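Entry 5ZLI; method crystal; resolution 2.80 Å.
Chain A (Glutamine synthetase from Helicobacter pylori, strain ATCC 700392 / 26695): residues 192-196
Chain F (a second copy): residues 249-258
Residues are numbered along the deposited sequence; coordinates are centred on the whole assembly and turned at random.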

ATOM      1  N   PRO A 192      36.511  -4.910 -20.617  1.00 26.95           N
ATOM      2  CA  PRO A 192      35.495  -4.423 -21.550  1.00 27.33           C
ATOM      3  C   PRO A 192      35.395  -2.911 -21.462  1.00 28.86           C
ATOM      4  O   PRO A 192      35.592  -2.328 -20.392  1.00 31.99           O
ATOM      5  CB  PRO A 192      34.205  -5.084 -21.046  1.00 25.20           C
ATOM      6  CG  PRO A 192      34.651  -6.264 -20.328  1.00 28.48           C
ATOM      7  CD  PRO A 192      35.943  -5.873 -19.666  1.00 28.64           C
ATOM      8  N   VAL A 193      35.048  -2.290 -22.591  1.00 29.32           N
ATOM      9  CA  VAL A 193      34.860  -0.843 -22.671  1.00 28.20           C
ATOM     10  C   VAL A 193      33.492  -0.513 -22.090  1.00 34.20           C
ATOM     11  O   VAL A 193      32.643  -1.410 -21.916  1.00 30.58           O
ATOM     12  CB  VAL A 193      34.997  -0.319 -24.113  1.00 27.58           C
ATOM     13  CG1 VAL A 193      36.430  -0.305 -24.533  1.00 24.37           C
ATOM     14  CG2 VAL A 193      34.184  -1.135 -25.092  1.00 25.43           C
ATOM     15  N   PRO A 194      33.262   0.753 -21.713  1.00 34.75           N
ATOM     16  CA  PRO A 194      31.951   1.269 -21.313  1.00 37.55           C
ATOM     17  C   PRO A 194      30.937   1.171 -22.443  1.00 32.31           C
ATOM     18  O   PRO A 194      31.336   1.193 -23.606  1.00 28.39           O
ATOM     19  CB  PRO A 194      32.258   2.714 -20.918  1.00 38.15           C
ATOM     20  CG  PRO A 194      33.694   2.671 -20.472  1.00 34.25           C
ATOM     21  CD  PRO A 194      34.358   1.658 -21.331  1.00 32.87           C
ATOM     22  N   PRO A 195      29.645   1.064 -22.107  1.00 30.88           N
ATOM     23  CA  PRO A 195      29.062   1.177 -20.768  1.00 33.30           C
ATOM     24  C   PRO A 195      29.144  -0.102 -19.901  1.00 34.58           C
ATOM     25  O   PRO A 195      28.781  -0.054 -18.716  1.00 29.35           O
ATOM     26  CB  PRO A 195      27.590   1.515 -21.063  1.00 31.48           C
ATOM     27  CG  PRO A 195      27.402   1.328 -22.557  1.00 29.87           C
ATOM     28  CD  PRO A 195      28.630   0.660 -23.086  1.00 30.52           C
ATOM     29  N   THR A 196      29.649  -1.208 -20.456  1.00 34.05           N
ATOM     30  CA  THR A 196      29.875  -2.386 -19.620  1.00 38.63           C
ATOM     31  C   THR A 196      30.780  -2.049 -18.445  1.00 43.90           C
ATOM     32  O   THR A 196      30.542  -2.501 -17.315  1.00 35.44           O
ATOM     33  CB  THR A 196      30.464  -3.533 -20.432  1.00 29.57           C
ATOM     34  OG1 THR A 196      29.517  -3.953 -21.425  1.00 24.36           O
ATOM     35  CG2 THR A 196      30.861  -4.665 -19.522  1.00 26.47           C
TER
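Chain F (249-258) KYVVKMVAHL

Proline-rich loops can pack against helices through close apolar contact, and the contact between two copies of Helicobacter pylori glutamine synthetase is a compact example. Residues 192-196 of chain A form no regular helix or strand; Pro A192 to Pro A194 are extended and polyproline-like, and the bend comes at the cis peptide bond before Pro A195. Chain F meets this bend with a helix spanning residues 249-258 and beginning earlier in the chain. Its backbone is held by i to i+4 hydrogen bonds, such as Met F254 N to Tyr F250 O at 2.8 Å. From Val A193 to Pro A195 the loop runs in roughly the same sense as the helix, from beside Tyr F250 to His F257. The closest pair of CA atoms across the stretches is Pro A195 and Met F254, 6.1 Å apart.

One face of the helix, made by Tyr F250, Lys F253, Met F254 and His F257, receives the loop. Pro A195 is the principal bump, with the largest covered area of any residue here. Its ring lies among three helix residues: CG is 3.8 Å from Met F254 SD, CD is 4.3 Å from Lys F253 CB, and CB is 4.0 Å from His F257 CG. Lys F253 starts toward the loop, but its end leads away, so that CB and the backbone O, 3.9 Å from Pro A195 CG, face the proline.

Met F254 does the reverse. Its CA-to-CB bond points sideways, yet the m, m, m side chain curls its end back to the loop, placing SD 3.5 Å from Pro A195 N and 3.9 Å from Pro A194 CB. The sulfur thus sits against the cis junction itself. One turn earlier, Tyr F250 turns its ring edge to Pro A194, with CE1 3.3 Å from Pro A194 O, while Val A193 CG2 reaches to 4.4 Å from CD1 of Tyr F250. No hydrogen bond crosses between the stretches, which together bury 277 Å².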

ATOM      1  N   LYS F 249      30.109   0.978 -32.893  1.00 21.55           N
ATOM      2  CA  LYS F 249      29.429   0.258 -31.815  1.00 19.40           C
ATOM      3  C   LYS F 249      29.570   0.984 -30.485  1.00 19.11           C
ATOM      4  O   LYS F 249      28.595   1.179 -29.763  1.00 23.15           O
ATOM      5  CB  LYS F 249      29.973  -1.158 -31.686  1.00 23.80           C
ATOM      6  CG  LYS F 249      29.495  -2.140 -32.756  1.00 27.35           C
ATOM      7  CD  LYS F 249      30.153  -3.496 -32.508  1.00 24.59           C
ATOM      8  CE  LYS F 249      29.898  -4.471 -33.642  1.00 24.31           C
ATOM      9  NZ  LYS F 249      30.752  -5.678 -33.446  1.00 28.09           N
ATOM     10  N   TYR F 250      30.777   1.426 -30.167  1.00 18.31           N
ATOM     11  CA  TYR F 250      30.993   2.131 -28.918  1.00 18.61           C
ATOM     12  C   TYR F 250      30.145   3.392 -28.842  1.00 24.50           C
ATOM     13  O   TYR F 250      29.505   3.665 -27.819  1.00 22.60           O
ATOM     14  CB  TYR F 250      32.482   2.470 -28.793  1.00 22.88           C
ATOM     15  CG  TYR F 250      32.901   3.277 -27.578  1.00 23.94           C
ATOM     16  CD1 TYR F 250      32.707   2.791 -26.299  1.00 24.03           C
ATOM     17  CD2 TYR F 250      33.534   4.508 -27.717  1.00 27.22           C
ATOM     18  CE1 TYR F 250      33.093   3.515 -25.190  1.00 29.47           C
ATOM     19  CE2 TYR F 250      33.938   5.248 -26.588  1.00 27.94           C
ATOM     20  CZ  TYR F 250      33.701   4.737 -25.335  1.00 28.26           C
ATOM     21  OH  TYR F 250      34.071   5.422 -24.209  1.00 37.66           O
ATOM     22  N   VAL F 251      30.061   4.138 -29.942  1.00 25.56           N
ATOM     23  CA  VAL F 251      29.426   5.440 -29.855  1.00 19.90           C
ATOM     24  C   VAL F 251      27.949   5.252 -29.656  1.00 19.50           C
ATOM     25  O   VAL F 251      27.352   5.809 -28.733  1.00 20.47           O
ATOM     26  CB  VAL F 251      29.695   6.276 -31.114  1.00 25.91           C
ATOM     27  CG1 VAL F 251      28.921   7.617 -31.023  1.00 24.64           C
ATOM     28  CG2 VAL F 251      31.152   6.468 -31.343  1.00 19.74           C
ATOM     29  N   VAL F 252      27.361   4.383 -30.470  1.00 21.19           N
ATOM     30  CA  VAL F 252      25.926   4.162 -30.393  1.00 23.02           C
ATOM     31  C   VAL F 252      25.560   3.654 -29.022  1.00 19.63           C
ATOM     32  O   VAL F 252      24.727   4.242 -28.335  1.00 20.35           O
ATOM     33  CB  VAL F 252      25.488   3.164 -31.473  1.00 23.31           C
ATOM     34  CG1 VAL F 252      24.154   2.577 -31.100  1.00 27.06           C
ATOM     35  CG2 VAL F 252      25.393   3.852 -32.796  1.00 22.02           C
ATOM     36  N   LYS F 253      26.286   2.646 -28.545  1.00 20.05           N
ATOM     37  CA  LYS F 253      25.964   2.118 -27.241  1.00 21.53           C
ATOM     38  C   LYS F 253      26.134   3.181 -26.177  1.00 24.77           C
ATOM     39  O   LYS F 253      25.327   3.265 -25.251  1.00 28.15           O
ATOM     40  CB  LYS F 253      26.818   0.901 -26.925  1.00 24.75           C
ATOM     41  CG  LYS F 253      26.079  -0.414 -27.130  1.00 21.91           C
ATOM     42  CD  LYS F 253      26.996  -1.610 -26.964  1.00 21.40           C
ATOM     43  CE  LYS F 253      28.004  -1.782 -28.070  1.00 27.12           C
ATOM     44  NZ  LYS F 253      28.595  -3.179 -28.027  1.00 39.54           N
ATOM     45  N   MET F 254      27.140   4.043 -26.312  1.00 25.85           N
ATOM     46  CA  MET F 254      27.398   4.988 -25.230  1.00 24.17           C
ATOM     47  C   MET F 254      26.461   6.173 -25.270  1.00 25.30           C
ATOM     48  O   MET F 254      26.024   6.661 -24.223  1.00 23.79           O
ATOM     49  CB  MET F 254      28.827   5.474 -25.318  1.00 22.16           C
ATOM     50  CG  MET F 254      29.769   4.507 -24.758  1.00 26.67           C
ATOM     51  SD  MET F 254      29.482   4.466 -23.025  1.00 36.22           S
ATOM     52  CE  MET F 254      30.437   5.885 -22.532  1.00 34.94           C
ATOM     53  N   VAL F 255      26.073   6.576 -26.471  1.00 27.22           N
ATOM     54  CA  VAL F 255      25.133   7.669 -26.612  1.00 20.84           C
ATOM     55  C   VAL F 255      23.800   7.234 -26.103  1.00 22.21           C
ATOM     56  O   VAL F 255      23.148   7.975 -25.359  1.00 24.84           O
ATOM     57  CB  VAL F 255      25.029   8.091 -28.077  1.00 22.42           C
ATOM     58  CG1 VAL F 255      23.753   8.871 -28.305  1.00 26.35           C
ATOM     59  CG2 VAL F 255      26.259   8.874 -28.460  1.00 26.94           C
ATOM     60  N   ALA F 256      23.400   6.003 -26.472  1.00 20.02           N
ATOM     61  CA  ALA F 256      22.278   5.321 -25.842  1.00 21.21           C
ATOM     62  C   ALA F 256      22.338   5.446 -24.333  1.00 23.24           C
ATOM     63  O   ALA F 256      21.414   5.980 -23.705  1.00 39.60           O
ATOM     64  CB  ALA F 256      22.279   3.848 -26.250  1.00 24.49           C
ATOM     65  N   HIS F 257      23.497   5.105 -23.762  1.00 23.06           N
ATOM     66  CA  HIS F 257      23.662   5.126 -22.313  1.00 22.89           C
ATOM     67  C   HIS F 257      23.477   6.515 -21.729  1.00 24.62           C
ATOM     68  O   HIS F 257      22.922   6.654 -20.641  1.00 26.78           O
ATOM     69  CB  HIS F 257      25.029   4.593 -21.915  1.00 25.26           C
ATOM     70  CG  HIS F 257      25.329   4.811 -20.472  1.00 30.39           C
ATOM     71  ND1 HIS F 257      24.808   4.017 -19.475  1.00 35.80           N
ATOM     72  CD2 HIS F 257      26.073   5.759 -19.853  1.00 33.35           C
ATOM     73  CE1 HIS F 257      25.219   4.463 -18.302  1.00 38.10           C
ATOM     74  NE2 HIS F 257      25.994   5.517 -18.505  1.00 39.02           N
ATOM     75  N   LEU F 258      24.003   7.547 -22.399  1.00 30.71           N
ATOM     76  CA  LEU F 258      23.853   8.919 -21.919  1.00 30.23           C
ATOM     77  C   LEU F 258      22.407   9.416 -21.959  1.00 31.27           C
ATOM     78  O   LEU F 258      22.048  10.304 -21.177  1.00 31.10           O
ATOM     79  CB  LEU F 258      24.737   9.857 -22.719  1.00 28.27           C
ATOM     80  CG  LEU F 258      26.040  10.180 -22.016  1.00 37.62           C
ATOM     81  CD1 LEU F 258      26.776  11.234 -22.825  1.00 38.51           C
ATOM     82  CD2 LEU F 258      25.802  10.641 -20.566  1.00 30.13           C
TER